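Local coordinates for secretion activator protein, hypothetical (PDB 7DNP) that is a peptidoglycan-cleaving muramidase (autolysin) of the glycosyl hydrolase 108 family that acts in the type IV secretion system of Brucella abortus, at residues T31-L37 / V53-K58; Y69-V73 / T86-I91; A2-F6 / L78-H84. All coordinates share one frame; numbering follows the deposited sequence.

How the interactions relate
In this N-terminal part of a longer protein, which holds glycosyl hydrolase 108 and predicted peptidoglycan-binding families, interactions 1 and 2 approach the same muropeptide, H9U, with centres about 17 Å apart and nearest atoms about 5 Å apart. Between them they hold one acetamido group of the ligand: T36 N donates to its carbonyl O12, while I91 O accepts from its N19. Helices 50-54 and 58-70, consecutive in the chain, lead from one to the other. Interaction 3 shares helix 82-93 with interaction 2, their centres about 10 Å apart, and the W70 ring packs on A2, F6 and D83. It lies farther from the sugar, the H84 side chain being about 13 Å from H9U.

Interaction 1 (T31-L37 / V53-K58); sequences TNMGITL and VKALTK. With H9U ((2R)-2-[[(2S)-2-[[(2R)-2-[(2R,3S,4R,5R,6S)-5-acetamido-3-[(2S,3R,4R,5S,6R)-3-acetamido-6-(hydroxymethyl)-4,5-bis(oxidanyl)oxan-2-yl]oxy-2-(hydroxymethyl)-6-oxidanyl-oxan-4-yl]oxypropanoyl]amino]propanoyl]amino]pentanedioic acid), chain B.
N32 reaches across to the end of helix 50-54, where its ND2 donates to V53 O over 3.0 Å at an N-H...O angle of 157°. The acceptor lies 3° out of the amide plane, a coplanar geometry consistent with the bond setting the turn of this amide, and V53 O is gripped a second time by L56 N. The close-packed part lies beside this bond. L56 CD2 presses on I35 CB at 3.6 Å, the two side chains crossing at about a right angle, and V53 CG2 meets L37 CB at 3.9 Å; A61 and I64 of helix 58-70 also pack on I35. The M33 chain bends at chi3 (-76°) to lay CE 3.9 Å from L56 CG. Toward solvent the contact thins: the K58 chain turns away to a cation-pi contact with F14, and K54 starts out away from the contact. At the ligand, G34 O accepts from H9U O08 at 2.7 Å, and T36 N donates to H9U O12 at 3.2 Å. Two mutual backbone bonds between N32 and I35 close a type I' turn, the tight two-residue beta hairpin that here edges the sugar-binding cleft of a lysozyme-clan domain.

Interaction 2 (Y69-V73 / T86-I91); sequences YWNKV and TLDFAI. With H9U ((2R)-2-[[(2S)-2-[[(2R)-2-[(2R,3S,4R,5R,6S)-5-acetamido-3-[(2S,3R,4R,5S,6R)-3-acetamido-6-(hydroxymethyl)-4,5-bis(oxidanyl)oxan-2-yl]oxy-2-(hydroxymethyl)-6-oxidanyl-oxan-4-yl]oxypropanoyl]amino]propanoyl]amino]pentanedioic acid), chain B.
Y69 swings its CG anti to the carbonyl carbon (chi1 -69°), which carries the ring alongside A90 and I91 toward the ligand, whereas L87 sets its CG anti to the backbone N (chi1 170°) and spreads its two methyls against W70 and the base of Y69. L87 CD1 sits between the W70 backbone, with W70 N at 3.7 Å, and Y69 CB, while L87 CD2 reaches W70 CE3 at 3.8 Å, the leucine and tryptophan side chains crossing at about a right angle. At the Y69 ring, CE1 is 3.4 Å from A90 O, a carbonyl near the ring plane at its edge. V73 fills the other part of the interface. Its CG1 touches A90 CB at 3.6 Å and its CB meets T86 CG2 at 3.6 Å, as V73 and T86 lie alongside each other, pointing opposite ways. No hydrogen bond joins the two segments; they meet by van der Waals packing.

Two polar atoms of the contact, I91 O and Y69 OH, reach the ligand. I91 O accepts from H9U N19 at 2.7 Å with an N-H...O angle of 162°, and Y69 OH meets H9U O06 at the ring edge, in plane, at a separation so short (2.5 Å) that its exact length is doubtful. The acetamido methyl also lies against the ring, H9U C41 being 3.7 Å from Y69 CZ. T39 OG1 gives Y69 OH a further partner.

All the touching residues are buried. Here the last part of helix 58-70 and the turn after it lie against helix 82-93, with helix 95-106 adding V99 beside V73, helix 127-142 adding L134 beside T86, and helix 148-170 bringing R158 to I91.

Interaction 3 (A2-F6 / L78-H84); sequences AKGTF and LPAGVDH
A2 opens a type I turn that runs to T5 and into helix 5-17, and this turn meets the start of helix 82-93 with the CA atoms of A2 and A80 5.1 Å apart. A2 N makes two bonds across the contact, to L78 O at 2.7 Å and to D83 OD2 at 2.8 Å. The D83 carboxylate is the hub. Its CG stands between the backbone N and the carbonyl carbon (chi1 47°), which keeps the group close over its own helix start while leaving OD2 facing the N-terminal turn. T5 OG1, coming from the opposite direction, donates to D83 OD2 over 2.6 Å.

The two donors use different sides of that oxygen. A2 N meets it on the anti side, 28° out of the carboxylate plane, and T5 OG1 on the syn side, 32° out and from the other face, so the oxygen is held between them. D83 OD1 turns inward to weak, bent bonds with G81 N and H84 N, consistent with some restraint on the carboxylate in addition to the two OD2 bonds. The N-terminal end of the helix would probably favour a negative charge here.

Apolar contact is slight: A2 CB lies 4.2 Å from A80 CB, and T5 CG2 lies 4.2 Å from H84 CB. W70 packs beside T5, and F169 meets the H84 ring edge-to-face. With G81 at the N-cap position, the arrangement is a helix N-terminus whose early aspartate binds the first modelled residues, tying the beginning of the chain to helix 82-93 of the lysozyme-clan domain.

Interaction 1 (T31-L37 / V53-K58)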
# COMPACT_ATOMS: atom_id res chain seq x y z
N THR A 31 -0.41 -13.43 -9.17
CA THR A 31 -0.01 -12.03 -9.28
C THR A 31 1.18 -11.90 -10.23
O THR A 31 1.96 -12.84 -10.41
CB THR A 31 0.37 -11.44 -7.92
OG1 THR A 31 1.53 -12.11 -7.42
CG2 THR A 31 -0.77 -11.57 -6.92
N ASN A 32 1.30 -10.72 -10.82
CA ASN A 32 2.48 -10.34 -11.60
C ASN A 32 2.93 -8.97 -11.13
O ASN A 32 2.16 -8.00 -11.20
CB ASN A 32 2.18 -10.33 -13.10
CG ASN A 32 3.45 -10.37 -13.94
OD1 ASN A 32 4.55 -10.12 -13.44
ND2 ASN A 32 3.31 -10.70 -15.22
N MET A 33 4.17 -8.89 -10.64
CA MET A 33 4.69 -7.66 -10.04
C MET A 33 3.78 -7.16 -8.92
O MET A 33 3.64 -5.95 -8.70
CB MET A 33 4.92 -6.58 -11.10
CG MET A 33 5.84 -7.02 -12.22
SD MET A 33 5.67 -6.02 -13.70
CE MET A 33 4.13 -6.65 -14.36
N GLY A 34 3.13 -8.09 -8.22
CA GLY A 34 2.23 -7.77 -7.14
C GLY A 34 0.80 -7.50 -7.55
O GLY A 34 -0.07 -7.39 -6.67
N ILE A 35 0.51 -7.41 -8.84
CA ILE A 35 -0.83 -7.08 -9.33
C ILE A 35 -1.66 -8.35 -9.39
O ILE A 35 -1.29 -9.32 -10.07
CB ILE A 35 -0.76 -6.40 -10.70
CG1 ILE A 35 0.13 -5.16 -10.63
CG2 ILE A 35 -2.16 -6.03 -11.19
CD1 ILE A 35 -0.48 -4.01 -9.86
N THR A 36 -2.81 -8.35 -8.70
CA THR A 36 -3.68 -9.52 -8.69
C THR A 36 -4.63 -9.50 -9.88
O THR A 36 -4.75 -8.51 -10.61
CB THR A 36 -4.50 -9.59 -7.40
OG1 THR A 36 -5.52 -8.58 -7.43
CG2 THR A 36 -3.61 -9.39 -6.18
N LEU A 37 -5.33 -10.62 -10.05
CA LEU A 37 -6.25 -10.75 -11.17
C LEU A 37 -7.43 -9.78 -11.04
O LEU A 37 -7.86 -9.18 -12.03
CB LEU A 37 -6.75 -12.19 -11.28
CG LEU A 37 -7.59 -12.54 -12.50
CD1 LEU A 37 -7.20 -13.91 -13.02
CD2 LEU A 37 -9.07 -12.50 -12.16
N VAL A 53 -2.88 -11.82 -16.68
CA VAL A 53 -2.03 -11.42 -15.56
C VAL A 53 -0.58 -11.81 -15.84
O VAL A 53 0.35 -11.02 -15.61
CB VAL A 53 -2.54 -12.04 -14.25
CG1 VAL A 53 -1.57 -11.78 -13.11
CG2 VAL A 53 -3.92 -11.50 -13.92
N LYS A 54 -0.37 -13.01 -16.37
CA LYS A 54 0.98 -13.47 -16.69
C LYS A 54 1.65 -12.59 -17.75
O LYS A 54 2.87 -12.39 -17.71
CB LYS A 54 0.94 -14.93 -17.15
CG LYS A 54 2.28 -15.61 -17.22
CD LYS A 54 2.11 -17.13 -17.31
CE LYS A 54 3.44 -17.85 -17.10
NZ LYS A 54 4.23 -17.93 -18.36
N ALA A 55 0.87 -12.04 -18.69
CA ALA A 55 1.42 -11.19 -19.74
C ALA A 55 1.49 -9.72 -19.35
O ALA A 55 1.96 -8.91 -20.16
CB ALA A 55 0.61 -11.34 -21.03
N LEU A 56 1.05 -9.34 -18.15
CA LEU A 56 1.04 -7.94 -17.74
C LEU A 56 2.41 -7.29 -17.94
O LEU A 56 3.44 -7.86 -17.56
CB LEU A 56 0.63 -7.83 -16.27
CG LEU A 56 0.46 -6.42 -15.70
CD1 LEU A 56 -0.59 -5.65 -16.48
CD2 LEU A 56 0.10 -6.47 -14.23
N THR A 57 2.41 -6.10 -18.53
CA THR A 57 3.62 -5.33 -18.73
C THR A 57 3.93 -4.48 -17.50
O THR A 57 3.04 -4.14 -16.71
CB THR A 57 3.51 -4.41 -19.95
OG1 THR A 57 2.63 -3.31 -19.65
CG2 THR A 57 2.98 -5.16 -21.17
N LYS A 58 5.21 -4.13 -17.35
CA LYS A 58 5.60 -3.27 -16.24
C LYS A 58 5.01 -1.87 -16.39
O LYS A 58 4.69 -1.23 -15.39
CB LYS A 58 7.13 -3.21 -16.13
CG LYS A 58 7.63 -2.49 -14.89
CD LYS A 58 9.15 -2.62 -14.74
CE LYS A 58 9.63 -2.05 -13.41
NZ LYS A 58 11.11 -1.94 -13.34
C22 H9U B . -2.06 -8.63 -2.35
C24 H9U B . -1.14 -10.50 -1.06
C26 H9U B . -0.76 -8.60 -3.17
C28 H9U B . 0.10 -10.54 -1.97
C23 H9U B . -2.33 -9.97 -1.77
C25 H9U B . -3.93 -7.23 -2.70
C27 H9U B . -4.38 -6.27 -3.83
C29 H9U B . -5.33 -5.26 -3.32
C30 H9U B . -6.47 -5.87 -2.60
C31 H9U B . -5.95 -6.74 -1.45
C32 H9U B . -4.25 -10.89 -0.49
C33 H9U B . -0.37 -7.19 -3.48
C34 H9U B . -7.08 -7.33 -0.66
C35 H9U B . -1.08 -12.18 0.84
C36 H9U B . -4.59 -10.74 0.99
C37 H9U B . -2.78 -5.49 -5.75
C38 H9U B . -5.52 -10.91 -1.33
C39 H9U B . -4.40 -9.37 3.10
C40 H9U B . -1.28 -13.59 1.38
C41 H9U B . -1.52 -4.69 -6.10
C42 H9U B . -5.76 -8.69 3.17
C43 H9U B . -8.30 -8.93 3.22
C44 H9U B . -3.36 -8.47 3.74
C45 H9U B . -8.86 -8.87 1.81
C46 H9U B . -9.22 -9.81 4.05
C47 H9U B . -10.34 -8.98 4.69
C48 H9U B . -11.24 -9.84 5.57
N18 H9U B . -1.35 -11.89 -0.55
N19 H9U B . -3.18 -5.54 -4.35
N20 H9U B . -4.09 -9.55 1.70
N21 H9U B . -6.97 -9.53 3.17
O01 H9U B . -3.17 -8.27 -3.21
O02 H9U B . 0.39 -9.20 -2.49
O03 H9U B . -5.09 -7.80 -1.99
O04 H9U B . -3.45 -9.78 -0.81
O05 H9U B . -0.14 -11.37 -3.03
O06 H9U B . -5.84 -4.42 -4.43
O07 H9U B . -7.32 -4.84 -2.06
O08 H9U B . 0.88 -7.24 -4.11
O09 H9U B . -7.85 -8.14 -1.50
O10 H9U B . -0.70 -11.32 1.56
O11 H9U B . -5.23 -11.56 1.55
O12 H9U B . -3.39 -6.04 -6.61
O13 H9U B . -5.82 -7.51 3.20
O14 H9U B . -9.60 -7.90 1.47
O15 H9U B . -8.59 -9.78 0.98
O16 H9U B . -10.99 -11.07 5.70
O17 H9U B . -12.23 -9.32 6.15

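Interaction 2 (Y69-V73 / T86-I91)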
# COMPACT_ATOMS: atom_id res chain seq x y z
N TYR A 69 -3.50 3.20 -6.55
CA TYR A 69 -2.99 3.00 -5.21
C TYR A 69 -2.41 4.31 -4.68
O TYR A 69 -2.96 4.89 -3.75
CB TYR A 69 -1.98 1.85 -5.19
CG TYR A 69 -2.66 0.53 -5.44
CD1 TYR A 69 -3.25 -0.18 -4.40
CD2 TYR A 69 -2.78 0.01 -6.73
CE1 TYR A 69 -3.90 -1.38 -4.62
CE2 TYR A 69 -3.43 -1.19 -6.96
CZ TYR A 69 -3.99 -1.88 -5.91
OH TYR A 69 -4.64 -3.07 -6.13
N TRP A 70 -1.33 4.79 -5.30
CA TRP A 70 -0.72 6.06 -4.91
C TRP A 70 -1.74 7.20 -4.92
O TRP A 70 -1.88 7.93 -3.93
CB TRP A 70 0.46 6.37 -5.83
CG TRP A 70 1.16 7.67 -5.54
CD1 TRP A 70 1.06 8.82 -6.26
CD2 TRP A 70 2.08 7.93 -4.48
NE1 TRP A 70 1.85 9.80 -5.70
CE2 TRP A 70 2.49 9.27 -4.60
CE3 TRP A 70 2.58 7.17 -3.42
CZ2 TRP A 70 3.38 9.87 -3.72
CZ3 TRP A 70 3.48 7.76 -2.54
CH2 TRP A 70 3.87 9.09 -2.69
N ASN A 71 -2.46 7.38 -6.04
CA ASN A 71 -3.42 8.48 -6.12
C ASN A 71 -4.62 8.26 -5.20
O ASN A 71 -5.19 9.23 -4.70
CB ASN A 71 -3.89 8.68 -7.56
CG ASN A 71 -2.84 9.36 -8.42
OD1 ASN A 71 -1.89 9.96 -7.91
ND2 ASN A 71 -3.01 9.28 -9.74
N LYS A 72 -5.01 7.00 -4.96
CA LYS A 72 -6.17 6.74 -4.12
C LYS A 72 -5.87 6.89 -2.63
O LYS A 72 -6.81 6.87 -1.82
CB LYS A 72 -6.72 5.34 -4.40
CG LYS A 72 -7.27 5.19 -5.81
CD LYS A 72 -8.59 4.45 -5.84
CE LYS A 72 -9.35 4.74 -7.14
NZ LYS A 72 -9.23 3.63 -8.14
N VAL A 73 -4.61 7.04 -2.24
CA VAL A 73 -4.25 7.42 -0.88
C VAL A 73 -3.69 8.84 -0.83
O VAL A 73 -3.12 9.24 0.19
CB VAL A 73 -3.27 6.41 -0.26
CG1 VAL A 73 -3.87 5.01 -0.29
CG2 VAL A 73 -1.93 6.44 -0.98
N THR A 86 1.48 4.45 3.91
CA THR A 86 0.10 4.30 3.47
C THR A 86 0.02 3.57 2.14
O THR A 86 -0.88 2.74 1.92
CB THR A 86 -0.57 5.67 3.40
OG1 THR A 86 -0.44 6.32 4.67
CG2 THR A 86 -2.04 5.54 3.04
N LEU A 87 0.97 3.85 1.23
CA LEU A 87 0.98 3.19 -0.07
C LEU A 87 1.16 1.69 0.07
O LEU A 87 0.45 0.91 -0.58
CB LEU A 87 2.09 3.78 -0.94
CG LEU A 87 2.41 3.04 -2.24
CD1 LEU A 87 1.23 3.10 -3.21
CD2 LEU A 87 3.67 3.61 -2.89
N ASP A 88 2.12 1.25 0.88
CA ASP A 88 2.34 -0.19 0.98
C ASP A 88 1.14 -0.90 1.60
O ASP A 88 0.74 -1.97 1.13
CB ASP A 88 3.60 -0.51 1.79
CG ASP A 88 3.94 -1.99 1.73
OD1 ASP A 88 4.49 -2.42 0.71
OD2 ASP A 88 3.61 -2.72 2.69
N PHE A 89 0.56 -0.32 2.66
CA PHE A 89 -0.68 -0.84 3.22
C PHE A 89 -1.76 -0.91 2.14
O PHE A 89 -2.47 -1.91 2.02
CB PHE A 89 -1.11 0.05 4.40
CG PHE A 89 -2.08 -0.58 5.36
CD1 PHE A 89 -2.73 -1.77 5.07
CD2 PHE A 89 -2.37 0.04 6.57
CE1 PHE A 89 -3.64 -2.33 5.96
CE2 PHE A 89 -3.27 -0.51 7.47
CZ PHE A 89 -3.90 -1.70 7.16
N ALA A 90 -1.87 0.14 1.32
CA ALA A 90 -2.85 0.16 0.24
C ALA A 90 -2.57 -0.95 -0.77
O ALA A 90 -3.51 -1.58 -1.27
CB ALA A 90 -2.85 1.52 -0.46
N ILE A 91 -1.30 -1.20 -1.09
CA ILE A 91 -0.99 -2.25 -2.05
C ILE A 91 -1.40 -3.61 -1.50
O ILE A 91 -1.96 -4.45 -2.21
CB ILE A 91 0.51 -2.22 -2.42
CG1 ILE A 91 0.82 -0.99 -3.28
CG2 ILE A 91 0.91 -3.51 -3.14
CD1 ILE A 91 2.31 -0.76 -3.49
C22 H9U B . -2.06 -8.63 -2.35
C24 H9U B . -1.14 -10.50 -1.06
C26 H9U B . -0.76 -8.60 -3.17
C28 H9U B . 0.10 -10.54 -1.97
C23 H9U B . -2.33 -9.97 -1.77
C25 H9U B . -3.93 -7.23 -2.70
C27 H9U B . -4.38 -6.27 -3.83
C29 H9U B . -5.33 -5.26 -3.32
C30 H9U B . -6.47 -5.87 -2.60
C31 H9U B . -5.95 -6.74 -1.45
C32 H9U B . -4.25 -10.89 -0.49
C33 H9U B . -0.37 -7.19 -3.48
C34 H9U B . -7.08 -7.33 -0.66
C35 H9U B . -1.08 -12.18 0.84
C36 H9U B . -4.59 -10.74 0.99
C37 H9U B . -2.78 -5.49 -5.75
C38 H9U B . -5.52 -10.91 -1.33
C39 H9U B . -4.40 -9.37 3.10
C40 H9U B . -1.28 -13.59 1.38
C41 H9U B . -1.52 -4.69 -6.10
C42 H9U B . -5.76 -8.69 3.17
C43 H9U B . -8.30 -8.93 3.22
C44 H9U B . -3.36 -8.47 3.74
C45 H9U B . -8.86 -8.87 1.81
C46 H9U B . -9.22 -9.81 4.05
C47 H9U B . -10.34 -8.98 4.69
C48 H9U B . -11.24 -9.84 5.57
N18 H9U B . -1.35 -11.89 -0.55
N19 H9U B . -3.18 -5.54 -4.35
N20 H9U B . -4.09 -9.55 1.70
N21 H9U B . -6.97 -9.53 3.17
O01 H9U B . -3.17 -8.27 -3.21
O02 H9U B . 0.39 -9.20 -2.49
O03 H9U B . -5.09 -7.80 -1.99
O04 H9U B . -3.45 -9.78 -0.81
O05 H9U B . -0.14 -11.37 -3.03
O06 H9U B . -5.84 -4.42 -4.43
O07 H9U B . -7.32 -4.84 -2.06
O08 H9U B . 0.88 -7.24 -4.11
O09 H9U B . -7.85 -8.14 -1.50
O10 H9U B . -0.70 -11.32 1.56
O11 H9U B . -5.23 -11.56 1.55
O12 H9U B . -3.39 -6.04 -6.61
O13 H9U B . -5.82 -7.51 3.20
O14 H9U B . -9.60 -7.90 1.47
O15 H9U B . -8.59 -9.78 0.98
O16 H9U B . -10.99 -11.07 5.70
O17 H9U B . -12.23 -9.32 6.15

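Interaction 3 (A2-F6 / L78-H84)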
# COMPACT_ATOMS: atom_id res chain seq x y z
N ALA A 2 4.19 12.98 -0.44
CA ALA A 2 5.05 13.89 -1.19
C ALA A 2 5.29 13.36 -2.60
O ALA A 2 5.45 12.16 -2.79
CB ALA A 2 6.38 14.10 -0.46
N LYS A 3 5.34 14.27 -3.58
CA LYS A 3 5.38 13.89 -4.99
C LYS A 3 6.58 13.01 -5.30
O LYS A 3 6.45 12.01 -6.02
CB LYS A 3 5.39 15.14 -5.87
CG LYS A 3 5.76 14.88 -7.33
CD LYS A 3 5.83 16.19 -8.11
CE LYS A 3 6.25 15.96 -9.56
NZ LYS A 3 6.30 17.25 -10.30
N GLY A 4 7.75 13.36 -4.77
CA GLY A 4 8.98 12.66 -5.10
C GLY A 4 9.12 11.27 -4.50
O GLY A 4 10.06 10.56 -4.86
N THR A 5 8.21 10.88 -3.61
CA THR A 5 8.34 9.57 -2.98
C THR A 5 8.01 8.44 -3.95
O THR A 5 8.59 7.35 -3.85
CB THR A 5 7.43 9.48 -1.75
OG1 THR A 5 7.73 10.57 -0.86
CG2 THR A 5 7.65 8.16 -1.01
N PHE A 6 7.10 8.67 -4.89
CA PHE A 6 6.66 7.59 -5.78
C PHE A 6 7.83 7.03 -6.58
O PHE A 6 8.02 5.81 -6.65
CB PHE A 6 5.54 8.09 -6.70
CG PHE A 6 4.84 6.99 -7.44
CD1 PHE A 6 4.01 6.10 -6.78
CD2 PHE A 6 5.01 6.85 -8.81
CE1 PHE A 6 3.37 5.08 -7.47
CE2 PHE A 6 4.36 5.84 -9.51
CZ PHE A 6 3.54 4.95 -8.84
N LEU A 78 0.23 13.55 1.11
CA LEU A 78 0.61 13.09 2.43
C LEU A 78 2.05 13.52 2.73
O LEU A 78 2.85 13.71 1.81
CB LEU A 78 0.48 11.58 2.55
CG LEU A 78 -0.93 10.98 2.49
CD1 LEU A 78 -0.88 9.46 2.62
CD2 LEU A 78 -1.81 11.58 3.58
N PRO A 79 2.40 13.69 4.00
CA PRO A 79 3.80 13.98 4.35
C PRO A 79 4.72 12.87 3.87
O PRO A 79 4.31 11.71 3.76
CB PRO A 79 3.79 14.08 5.88
CG PRO A 79 2.37 14.30 6.25
CD PRO A 79 1.55 13.61 5.20
N ALA A 80 5.96 13.24 3.58
CA ALA A 80 6.97 12.25 3.23
C ALA A 80 7.08 11.20 4.34
O ALA A 80 7.03 11.52 5.53
CB ALA A 80 8.33 12.92 3.01
N GLY A 81 7.22 9.95 3.93
CA GLY A 81 7.22 8.83 4.87
C GLY A 81 5.84 8.30 5.19
O GLY A 81 5.59 7.10 5.08
N VAL A 82 4.93 9.19 5.60
CA VAL A 82 3.53 8.80 5.74
C VAL A 82 3.00 8.28 4.42
O VAL A 82 2.25 7.29 4.38
CB VAL A 82 2.69 9.99 6.25
CG1 VAL A 82 1.21 9.63 6.23
CG2 VAL A 82 3.13 10.41 7.65
N ASP A 83 3.37 8.93 3.31
CA ASP A 83 2.93 8.48 1.99
C ASP A 83 3.35 7.04 1.74
O ASP A 83 2.53 6.22 1.32
CB ASP A 83 3.48 9.42 0.90
CG ASP A 83 4.97 9.73 1.07
OD1 ASP A 83 5.65 9.09 1.89
OD2 ASP A 83 5.46 10.63 0.35
N HIS A 84 4.61 6.70 2.02
CA HIS A 84 5.10 5.35 1.73
C HIS A 84 4.42 4.31 2.61
O HIS A 84 4.03 3.24 2.13
CB HIS A 84 6.61 5.28 1.91
CG HIS A 84 7.19 3.92 1.67
ND1 HIS A 84 7.24 3.34 0.42
CD2 HIS A 84 7.72 3.01 2.53
CE1 HIS A 84 7.78 2.14 0.51
NE2 HIS A 84 8.08 1.92 1.78